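Local coordinates for protein homocysteine S-methyltransferase (Escherichia coli, PDB 5DMM) that catalyses methyl transfer from S-methylmethionine, or less efficiently S-adenosylmethionine, to homocysteine, forming methionine with zinc as cofactor, at residues P48-I51 and R52-H55; L83-A86 and Q87-L91; I92-S95 and V96-A99; A145-A148 and F149-R153. One frame throughout, in Å; residues are numbered along the deposited sequence. Where two conformers were deposited one is given.

The four contacts are local, made in three outer helices of the TIM-barrel fold, and follow one another along the chain. Contact 1 occupies the start of helix 48-61. Contact 2 spans the cap and first turns of helix 85-109 and contact 3 continues that helix, their centres about 13 Å apart; contact 4 belongs to helix 143-159. Helix 85-109 is the middle member: contact 3 packs on contact 1 through L98 and A99, K89 and E85 of contact 2 meet P152 of contact 4, and I92 of contact 3 meets R153. Contacts 1 and 4, with centres about 27 Å apart, do not touch. The four trace a stretch of the helical layer around the parallel strands.

Contact 1 of 4, residues P48-I51 and R52-H55; sequences PELI and REVH
R52 folds back over E49, one turn earlier in the same helix, and lays a face of its guanidinium over the backbone oxygen of that residue. E49 O stands 3.6 Å above the guanidinium plane, offset toward the rim, so this is a face contact rather than a directed hydrogen bond. With CG opposite the backbone N (chi1 180°) and a bend at chi3, the R52 chain curls so that NH1 comes 3.6 Å from E49 CB. The E49 carboxylate takes no part: its OE2 is hydrogen-bonded to N47. R52 NH2 instead makes a long salt bridge of 3.6 Å with OE2 of adjacent E53. A leucine at R52 would remove the guanidinium face from above E49 O and would probably deprive E53 of this nearby positive charge.

E53 stretches out beyond CG and runs across L50 at a slant, its OE1 3.7 Å from L50 CD2. On the buried side, I51 and H55 lie alongside each other and point the same way; I51 CG2 meets H55 NE2 at 3.7 Å. L98 and A99 of helix 85-109 pack against this pair. The backbone evidence is regular: R52 N donates to P48 O at 3.1 Å with an N-H...O angle of 167°, and H55 N to I51 O at 3.0 Å. This i to i+4 bonding is that of an alpha-helix; P48 at its first position, where a missing N-H costs no helix bond, suits a helix start, here on the outer helical layer of a TIM barrel.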
loop_
_atom_site.group_PDB
_atom_site.type_symbol
_atom_site.label_atom_id
_atom_site.label_comp_id
_atom_site.label_asym_id
_atom_site.label_seq_id
_atom_site.Cartn_x
_atom_site.Cartn_y
_atom_site.Cartn_z
ATOM N N PRO A 48 7.929 14.165 -12.420
ATOM C CA PRO A 48 7.477 14.009 -11.035
ATOM C C PRO A 48 6.249 14.863 -10.736
ATOM O O PRO A 48 5.488 14.542 -9.823
ATOM C CB PRO A 48 8.684 14.474 -10.213
ATOM C CG PRO A 48 9.439 15.372 -11.134
ATOM C CD PRO A 48 9.274 14.765 -12.489
ATOM N N GLU A 49 6.045 15.924 -11.512
ATOM C CA GLU A 49 4.897 16.787 -11.279
ATOM C C GLU A 49 3.581 16.067 -11.589
ATOM O O GLU A 49 2.541 16.390 -11.013
ATOM C CB GLU A 49 5.018 18.065 -12.103
ATOM C CG GLU A 49 4.797 17.873 -13.592
ATOM C CD GLU A 49 5.990 17.260 -14.327
ATOM O OE1 GLU A 49 7.124 17.251 -13.776
ATOM O OE2 GLU A 49 5.774 16.791 -15.472
ATOM N N LEU A 50 3.612 15.076 -12.475
ATOM C CA LEU A 50 2.382 14.351 -12.782
ATOM C C LEU A 50 2.023 13.416 -11.629
ATOM O O LEU A 50 0.856 13.248 -11.320
ATOM C CB LEU A 50 2.499 13.568 -14.090
ATOM C CG LEU A 50 2.610 14.422 -15.359
ATOM C CD1 LEU A 50 2.687 13.527 -16.578
ATOM C CD2 LEU A 50 1.427 15.389 -15.477
ATOM N N ILE A 51 3.024 12.824 -10.988
ATOM C CA ILE A 51 2.771 11.985 -9.809
ATOM C C ILE A 51 2.156 12.816 -8.679
ATOM O O ILE A 51 1.190 12.395 -8.021
ATOM C CB ILE A 51 4.070 11.297 -9.340
ATOM C CG1 ILE A 51 4.478 10.216 -10.347
ATOM C CG2 ILE A 51 3.901 10.684 -7.948
ATOM C CD1 ILE A 51 5.828 9.544 -10.007
ATOM N N ARG A 52 2.716 13.999 -8.458
ATOM C CA ARG A 52 2.189 14.918 -7.456
ATOM C C ARG A 52 0.745 15.312 -7.787
ATOM O O ARG A 52 -0.106 15.382 -6.892
ATOM C CB ARG A 52 3.082 16.161 -7.367
ATOM C CG ARG A 52 2.654 17.218 -6.361
ATOM C CD ARG A 52 3.170 18.594 -6.815
ATOM N NE ARG A 52 2.445 19.031 -8.016
ATOM C CZ ARG A 52 2.989 19.631 -9.077
ATOM N NH1 ARG A 52 4.288 19.899 -9.123
ATOM N NH2 ARG A 52 2.220 19.969 -10.104
ATOM N N GLU A 53 0.473 15.556 -9.070
ATOM C CA GLU A 53 -0.874 15.916 -9.511
ATOM C C GLU A 53 -1.872 14.787 -9.229
ATOM O O GLU A 53 -3.007 15.032 -8.815
ATOM C CB GLU A 53 -0.868 16.273 -11.000
ATOM C CG GLU A 53 -0.257 17.647 -11.282
ATOM C CD GLU A 53 -0.210 18.007 -12.768
ATOM O OE1 GLU A 53 -1.024 17.462 -13.545
ATOM O OE2 GLU A 53 0.651 18.840 -13.154
ATOM N N VAL A 54 -1.455 13.546 -9.459
ATOM C CA VAL A 54 -2.352 12.422 -9.208
ATOM C C VAL A 54 -2.644 12.275 -7.716
ATOM O O VAL A 54 -3.789 12.005 -7.329
ATOM C CB VAL A 54 -1.780 11.103 -9.753
ATOM C CG1 VAL A 54 -2.672 9.936 -9.314
ATOM C CG2 VAL A 54 -1.680 11.165 -11.271
ATOM N N HIS A 55 -1.627 12.461 -6.876
ATOM C CA HIS A 55 -1.863 12.413 -5.429
ATOM C C HIS A 55 -2.871 13.505 -5.030
ATOM O O HIS A 55 -3.789 13.279 -4.237
ATOM C CB HIS A 55 -0.557 12.587 -4.646
ATOM C CG HIS A 55 0.359 11.400 -4.698
ATOM N ND1 HIS A 55 -0.054 10.122 -4.392
ATOM C CD2 HIS A 55 1.679 11.308 -4.994
ATOM C CE1 HIS A 55 0.972 9.292 -4.502
ATOM N NE2 HIS A 55 2.034 9.988 -4.861
#

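Contact 2 of 4, residues L83-A86 and Q87-L91; sequences LDEA and QSKAL
D84 and Q87 form a capping box at the N-terminus of helix 85-109, one of the outer helices of the TIM barrel. Its two halves are reciprocal. Q87 N donates to D84 OD1 over 3.0 Å, nearly straight at 170° and meeting the oxygen almost along its C-O bond direction; in return, D84 N donates to Q87 OE1 over 2.8 Å, also nearly straight. For the first bond D84 CG sits between its own backbone N and carbonyl carbon (chi1 71°), which brings the carboxylate round to the first turn. The Q87 side chain crosses it at about a right angle, and the carboxylate and amide planes are 87° apart. The box thus occupies the amide of the cap residue and one amide of the opening turn.

D84 O is gripped twice by S88: once by its backbone N, and once by OG at 3.0 Å, which lies above the carbonyl plane rather than on a lone pair. L83, just before the cap, folds over the turn. Its CD2 lies near the Q87 amide, and its CD1 touches L91 CD1 at 3.6 Å where the two leucines cross nearly perpendicularly. F78 of helix 75-78 packs on S88 and L91.

On another side E85 and K89 lie side by side, pointing the same way, E85 extended and K89 bent, and P152 of helix 143-159 touches both. K89 NZ has a long, weak ion pair with E155. Its distance from E85 OE2 is 4.5 Å, beyond a salt bridge, although the aliphatic CG atoms of E85 and K89 approach to 4.1 Å.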
loop_
_atom_site.group_PDB
_atom_site.type_symbol
_atom_site.label_atom_id
_atom_site.label_comp_id
_atom_site.label_asym_id
_atom_site.label_seq_id
_atom_site.Cartn_x
_atom_site.Cartn_y
_atom_site.Cartn_z
ATOM N N LEU A 83 21.249 2.365 -11.628
ATOM C CA LEU A 83 21.246 3.166 -10.398
ATOM C C LEU A 83 21.815 2.359 -9.239
ATOM O O LEU A 83 21.508 1.167 -9.097
ATOM C CB LEU A 83 19.826 3.648 -10.058
ATOM C CG LEU A 83 19.101 4.460 -11.142
ATOM C CD1 LEU A 83 17.673 4.777 -10.735
ATOM C CD2 LEU A 83 19.856 5.741 -11.478
ATOM N N ASP A 84 22.645 2.990 -8.410
ATOM C CA ASP A 84 23.139 2.301 -7.229
ATOM C C ASP A 84 22.175 2.537 -6.073
ATOM O O ASP A 84 21.096 3.111 -6.262
ATOM C CB ASP A 84 24.595 2.709 -6.871
ATOM C CG ASP A 84 24.736 4.133 -6.313
ATOM O OD1 ASP A 84 23.755 4.894 -6.227
ATOM O OD2 ASP A 84 25.888 4.505 -5.965
ATOM N N GLU A 85 22.557 2.092 -4.889
ATOM C CA GLU A 85 21.631 2.082 -3.762
ATOM C C GLU A 85 21.209 3.494 -3.371
ATOM O O GLU A 85 20.021 3.755 -3.139
ATOM C CB GLU A 85 22.258 1.372 -2.554
ATOM C CG GLU A 85 21.353 1.376 -1.326
ATOM C CD GLU A 85 22.045 0.852 -0.078
ATOM O OE1 GLU A 85 23.239 0.481 -0.162
ATOM O OE2 GLU A 85 21.397 0.821 0.990
ATOM N N ALA A 86 22.186 4.400 -3.310
ATOM C CA ALA A 86 21.937 5.778 -2.896
ATOM C C ALA A 86 21.037 6.504 -3.887
ATOM O O ALA A 86 20.141 7.241 -3.477
ATOM C CB ALA A 86 23.264 6.536 -2.723
ATOM N N GLN A 87 21.296 6.313 -5.182
ATOM C CA GLN A 87 20.452 6.867 -6.235
ATOM C C GLN A 87 19.032 6.341 -6.072
ATOM O O GLN A 87 18.064 7.097 -6.175
ATOM C CB GLN A 87 20.985 6.518 -7.627
ATOM C CG GLN A 87 22.284 7.253 -7.997
ATOM C CD GLN A 87 22.894 6.736 -9.294
ATOM O OE1 GLN A 87 23.262 5.561 -9.390
ATOM N NE2 GLN A 87 23.007 7.615 -10.300
ATOM N N SER A 88 18.927 5.037 -5.823
ATOM C CA SER A 88 17.624 4.387 -5.661
ATOM C C SER A 88 16.881 4.933 -4.444
ATOM O O SER A 88 15.669 5.218 -4.518
ATOM C CB SER A 88 17.799 2.866 -5.561
ATOM O OG SER A 88 18.251 2.330 -6.798
ATOM N N LYS A 89 17.593 5.098 -3.328
ATOM C CA LYS A 89 16.984 5.661 -2.123
ATOM C C LYS A 89 16.542 7.108 -2.349
ATOM O O LYS A 89 15.542 7.552 -1.798
ATOM C CB LYS A 89 17.942 5.564 -0.920
ATOM C CG LYS A 89 18.360 4.132 -0.615
ATOM C CD LYS A 89 18.571 3.810 0.848
ATOM C CE LYS A 89 19.432 4.799 1.569
ATOM N NZ LYS A 89 19.558 4.383 3.005
ATOM N N ALA A 90 17.277 7.846 -3.176
ATOM C CA ALA A 90 16.846 9.189 -3.557
ATOM C C ALA A 90 15.479 9.169 -4.240
ATOM O O ALA A 90 14.615 10.009 -3.959
ATOM C CB ALA A 90 17.903 9.849 -4.489
ATOM N N LEU A 91 15.272 8.209 -5.134
ATOM C CA LEU A 91 14.018 8.155 -5.874
ATOM C C LEU A 91 12.895 7.674 -4.960
ATOM O O LEU A 91 11.759 8.139 -5.062
ATOM C CB LEU A 91 14.136 7.241 -7.088
ATOM C CG LEU A 91 15.072 7.777 -8.171
ATOM C CD1 LEU A 91 15.061 6.864 -9.374
ATOM C CD2 LEU A 91 14.628 9.164 -8.569
#

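Contact 3 of 4, residues I92-S95 and V96-A99; sequences IGKS and VELA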
loop_
_atom_site.group_PDB
_atom_site.type_symbol
_atom_site.label_atom_id
_atom_site.label_comp_id
_atom_site.label_asym_id
_atom_site.label_seq_id
_atom_site.Cartn_x
_atom_site.Cartn_y
_atom_site.Cartn_z
ATOM N N ILE A 92 13.224 6.748 -4.069
ATOM C CA ILE A 92 12.232 6.263 -3.111
ATOM C C ILE A 92 11.780 7.424 -2.236
ATOM O O ILE A 92 10.570 7.634 -2.029
ATOM C CB ILE A 92 12.796 5.115 -2.261
ATOM C CG1 ILE A 92 13.018 3.878 -3.141
ATOM C CG2 ILE A 92 11.857 4.793 -1.098
ATOM C CD1 ILE A 92 14.022 2.908 -2.569
ATOM N N GLY A 93 12.748 8.193 -1.745
ATOM C CA GLY A 93 12.449 9.349 -0.920
ATOM C C GLY A 93 11.624 10.385 -1.670
ATOM O O GLY A 93 10.700 10.994 -1.108
ATOM N N LYS A 94 11.953 10.576 -2.943
ATOM C CA LYS A 94 11.214 11.489 -3.807
ATOM C C LYS A 94 9.730 11.119 -3.911
ATOM O O LYS A 94 8.876 12.002 -3.966
ATOM C CB LYS A 94 11.827 11.510 -5.200
ATOM C CG LYS A 94 11.138 12.462 -6.163
ATOM C CD LYS A 94 11.386 13.911 -5.780
ATOM C CE LYS A 94 11.136 14.847 -6.958
ATOM N NZ LYS A 94 12.124 14.640 -8.053
ATOM N N SER A 95 9.435 9.821 -3.922
ATOM C CA SER A 95 8.050 9.362 -4.037
ATOM C C SER A 95 7.234 9.838 -2.835
ATOM O O SER A 95 6.043 10.139 -2.972
ATOM C CB SER A 95 7.974 7.830 -4.183
ATOM O OG SER A 95 8.148 7.150 -2.946
ATOM N N VAL A 96 7.886 9.916 -1.674
ATOM C CA VAL A 96 7.269 10.415 -0.445
ATOM C C VAL A 96 7.140 11.925 -0.498
ATOM O O VAL A 96 6.116 12.481 -0.133
ATOM C CB VAL A 96 8.082 10.041 0.808
ATOM C CG1 VAL A 96 7.345 10.506 2.091
ATOM C CG2 VAL A 96 8.315 8.540 0.858
ATOM N N GLU A 97 8.195 12.582 -0.962
ATOM C CA GLU A 97 8.203 14.031 -1.064
ATOM C C GLU A 97 7.048 14.535 -1.938
ATOM O O GLU A 97 6.387 15.509 -1.592
ATOM C CB GLU A 97 9.551 14.502 -1.626
ATOM C CG GLU A 97 9.718 16.000 -1.733
ATOM C CD GLU A 97 11.003 16.373 -2.473
ATOM O OE1 GLU A 97 12.035 15.690 -2.269
ATOM O OE2 GLU A 97 10.976 17.330 -3.281
ATOM N N LEU A 98 6.800 13.859 -3.057
ATOM C CA LEU A 98 5.756 14.303 -3.985
ATOM C C LEU A 98 4.376 14.136 -3.370
ATOM O O LEU A 98 3.493 14.963 -3.593
ATOM C CB LEU A 98 5.830 13.541 -5.306
ATOM C CG LEU A 98 7.069 13.825 -6.156
ATOM C CD1 LEU A 98 7.181 12.798 -7.271
ATOM C CD2 LEU A 98 6.969 15.242 -6.741
ATOM N N ALA A 99 4.184 13.081 -2.584
ATOM C CA ALA A 99 2.898 12.911 -1.913
ATOM C C ALA A 99 2.735 13.958 -0.811
ATOM O O ALA A 99 1.635 14.479 -0.588
ATOM C CB ALA A 99 2.759 11.482 -1.332
#
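K94 and L98, one turn apart on helix 85-109 of the TIM barrel, mark the change from its partly exposed flank to its buried side. The looser flank belongs to K94 and E97. Their chains slant past each other with K94 CD 4.0 Å from E97 OE1, yet the charges do not meet, since K94 NZ and E97 OE2 are 5.6 Å apart. E97 OE2 has instead a long, weak ion pair with K101. L98 N donates to K94 O at 2.9 Å, while the side chains of L98 and K94 meet through aliphatic atoms, CD1 to CG at 4.1 Å; L98 then packs on P48, I51 and R52 of helix 48-61.

The tight part is the buried turn at S95. Its OG, set between the backbone N and carbonyl carbon (chi1 78°), turns back to donate to I92 O over 2.6 Å. This bond lies in the carbonyl plane, on a lone pair. Around it, I92 and V96 pack on L157 of helix 143-159, and S95 on T68 and S70. With an alanine at S95, I92 O would probably be left with little more than the weak bond from S95 N.

While the S95 hydroxyl serves I92 O, V96 N stands 3.5 Å from that oxygen and makes a weak bond to G93 O, bent to 126°. E97 N shares the same acceptor, G93 O, at 3.0 Å.

Contact 4 of 4, residues A145-A148 and F149-R153; sequences AFQA and FHRPR
H150 curls back on F146, its CD2 3.3 Å from F146 O, while its backbone N donates to that same oxygen at 3.0 Å. H150 CG lies opposite its carbonyl carbon (chi1 -79°), and the ring points its NE2 to a hydrogen bond with E175. F149 takes the other course: CG is opposite the backbone N (chi1 168°). F149 CD2 lies 3.5 Å above the plane of the H150 ring, over its centre, and the F149 ring meets Y125 edge-to-face.

Q147 runs in an extended chain toward helix 173-183, where its NE2 bonds to A178 O, and its OE1 accepts from a water at 2.5 Å. The water's further link to R151 NH2 is weak, and doubtful because R151 has a second conformer.

P152 has no amide hydrogen to give A148 O, and its CD lies 3.3 Å from that oxygen. The helix is kinked here, R153 N making only a weak bond to H150 O.

Along the chain, helix 143-159 lies between strands 117-122 and 164-170 of the barrel. F146, Q147 and H150 touch helix 173-183, P152 packs on helices 75-78 and 85-109, and R153 NH1 hydrogen-bonds to S70 O.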
loop_
_atom_site.group_PDB
_atom_site.type_symbol
_atom_site.label_atom_id
_atom_site.label_comp_id
_atom_site.label_asym_id
_atom_site.label_seq_id
_atom_site.Cartn_x
_atom_site.Cartn_y
_atom_site.Cartn_z
ATOM N N ALA A 145 18.276 -12.331 3.441
ATOM C CA ALA A 145 18.142 -11.905 2.051
ATOM C C ALA A 145 16.883 -11.062 1.861
ATOM O O ALA A 145 16.919 -10.028 1.196
ATOM C CB ALA A 145 18.118 -13.113 1.110
ATOM N N PHE A 146 15.775 -11.520 2.434
ATOM C CA PHE A 146 14.547 -10.722 2.414
ATOM C C PHE A 146 14.800 -9.369 3.063
ATOM O O PHE A 146 14.399 -8.330 2.541
ATOM C CB PHE A 146 13.404 -11.425 3.163
ATOM C CG PHE A 146 12.674 -12.468 2.352
ATOM C CD1 PHE A 146 12.289 -12.218 1.043
ATOM C CD2 PHE A 146 12.340 -13.689 2.928
ATOM C CE1 PHE A 146 11.592 -13.185 0.311
ATOM C CE2 PHE A 146 11.650 -14.660 2.205
ATOM C CZ PHE A 146 11.275 -14.408 0.900
ATOM N N GLN A 147 15.448 -9.392 4.226
ATOM C CA GLN A 147 15.687 -8.156 4.955
ATOM C C GLN A 147 16.652 -7.240 4.194
ATOM O O GLN A 147 16.447 -6.023 4.161
ATOM C CB GLN A 147 16.178 -8.468 6.372
ATOM C CG GLN A 147 15.073 -9.040 7.262
ATOM C CD GLN A 147 15.518 -9.348 8.670
ATOM O OE1 GLN A 147 16.710 -9.521 8.933
ATOM N NE2 GLN A 147 14.556 -9.438 9.594
ATOM N N ALA A 148 17.676 -7.806 3.558
ATOM C CA ALA A 148 18.582 -6.996 2.733
ATOM C C ALA A 148 17.866 -6.371 1.534
ATOM O O ALA A 148 18.188 -5.249 1.120
ATOM C CB ALA A 148 19.763 -7.836 2.254
ATOM N N PHE A 149 16.904 -7.102 0.971
ATOM C CA PHE A 149 16.109 -6.601 -0.151
ATOM C C PHE A 149 15.244 -5.423 0.273
ATOM O O PHE A 149 15.161 -4.419 -0.430
ATOM C CB PHE A 149 15.222 -7.712 -0.734
ATOM C CG PHE A 149 14.165 -7.217 -1.691
ATOM C CD1 PHE A 149 14.481 -6.913 -3.006
ATOM C CD2 PHE A 149 12.853 -7.080 -1.281
ATOM C CE1 PHE A 149 13.512 -6.467 -3.892
ATOM C CE2 PHE A 149 11.867 -6.639 -2.167
ATOM C CZ PHE A 149 12.198 -6.330 -3.470
ATOM N N HIS A 150 14.609 -5.550 1.435
ATOM C CA HIS A 150 13.640 -4.558 1.877
ATOM C C HIS A 150 14.226 -3.363 2.629
ATOM O O HIS A 150 13.660 -2.276 2.589
ATOM C CB HIS A 150 12.606 -5.223 2.785
ATOM C CG HIS A 150 11.550 -5.976 2.050
ATOM N ND1 HIS A 150 10.616 -5.353 1.244
ATOM C CD2 HIS A 150 11.280 -7.301 1.985
ATOM C CE1 HIS A 150 9.804 -6.265 0.736
ATOM N NE2 HIS A 150 10.190 -7.453 1.165
ATOM N N ARG A 151 15.338 -3.579 3.330
ATOM C CA ARG A 151 15.891 -2.559 4.232
ATOM C C ARG A 151 16.095 -1.152 3.633
ATOM O O ARG A 151 15.627 -0.178 4.226
ATOM C CB ARG A 151 17.223 -3.049 4.829
ATOM C CG ARG A 151 17.877 -2.039 5.761
ATOM C CD ARG A 151 19.109 -2.628 6.470
ATOM N NE ARG A 151 18.760 -3.731 7.365
ATOM C CZ ARG A 151 19.089 -5.003 7.150
ATOM N NH1 ARG A 151 19.790 -5.335 6.073
ATOM N NH2 ARG A 151 18.724 -5.941 8.014
ATOM N N PRO A 152 16.786 -1.025 2.482
ATOM C CA PRO A 152 17.010 0.340 1.960
ATOM C C PRO A 152 15.730 1.135 1.679
ATOM O O PRO A 152 15.704 2.353 1.903
ATOM C CB PRO A 152 17.748 0.111 0.639
ATOM C CG PRO A 152 18.209 -1.282 0.648
ATOM C CD PRO A 152 17.318 -2.052 1.566
ATOM N N ARG A 153 14.690 0.462 1.198
ATOM C CA ARG A 153 13.431 1.154 0.904
ATOM C C ARG A 153 12.709 1.540 2.197
ATOM O O ARG A 153 12.153 2.637 2.299
ATOM C CB ARG A 153 12.519 0.302 0.015
ATOM C CG ARG A 153 11.103 0.873 -0.130
ATOM C CD ARG A 153 10.310 0.126 -1.192
ATOM N NE ARG A 153 10.302 -1.306 -0.936
ATOM C CZ ARG A 153 9.717 -2.204 -1.718
ATOM N NH1 ARG A 153 9.071 -1.816 -2.818
ATOM N NH2 ARG A 153 9.771 -3.493 -1.397
HETATM O O HOH W 1 19.208 -9.151 8.927
#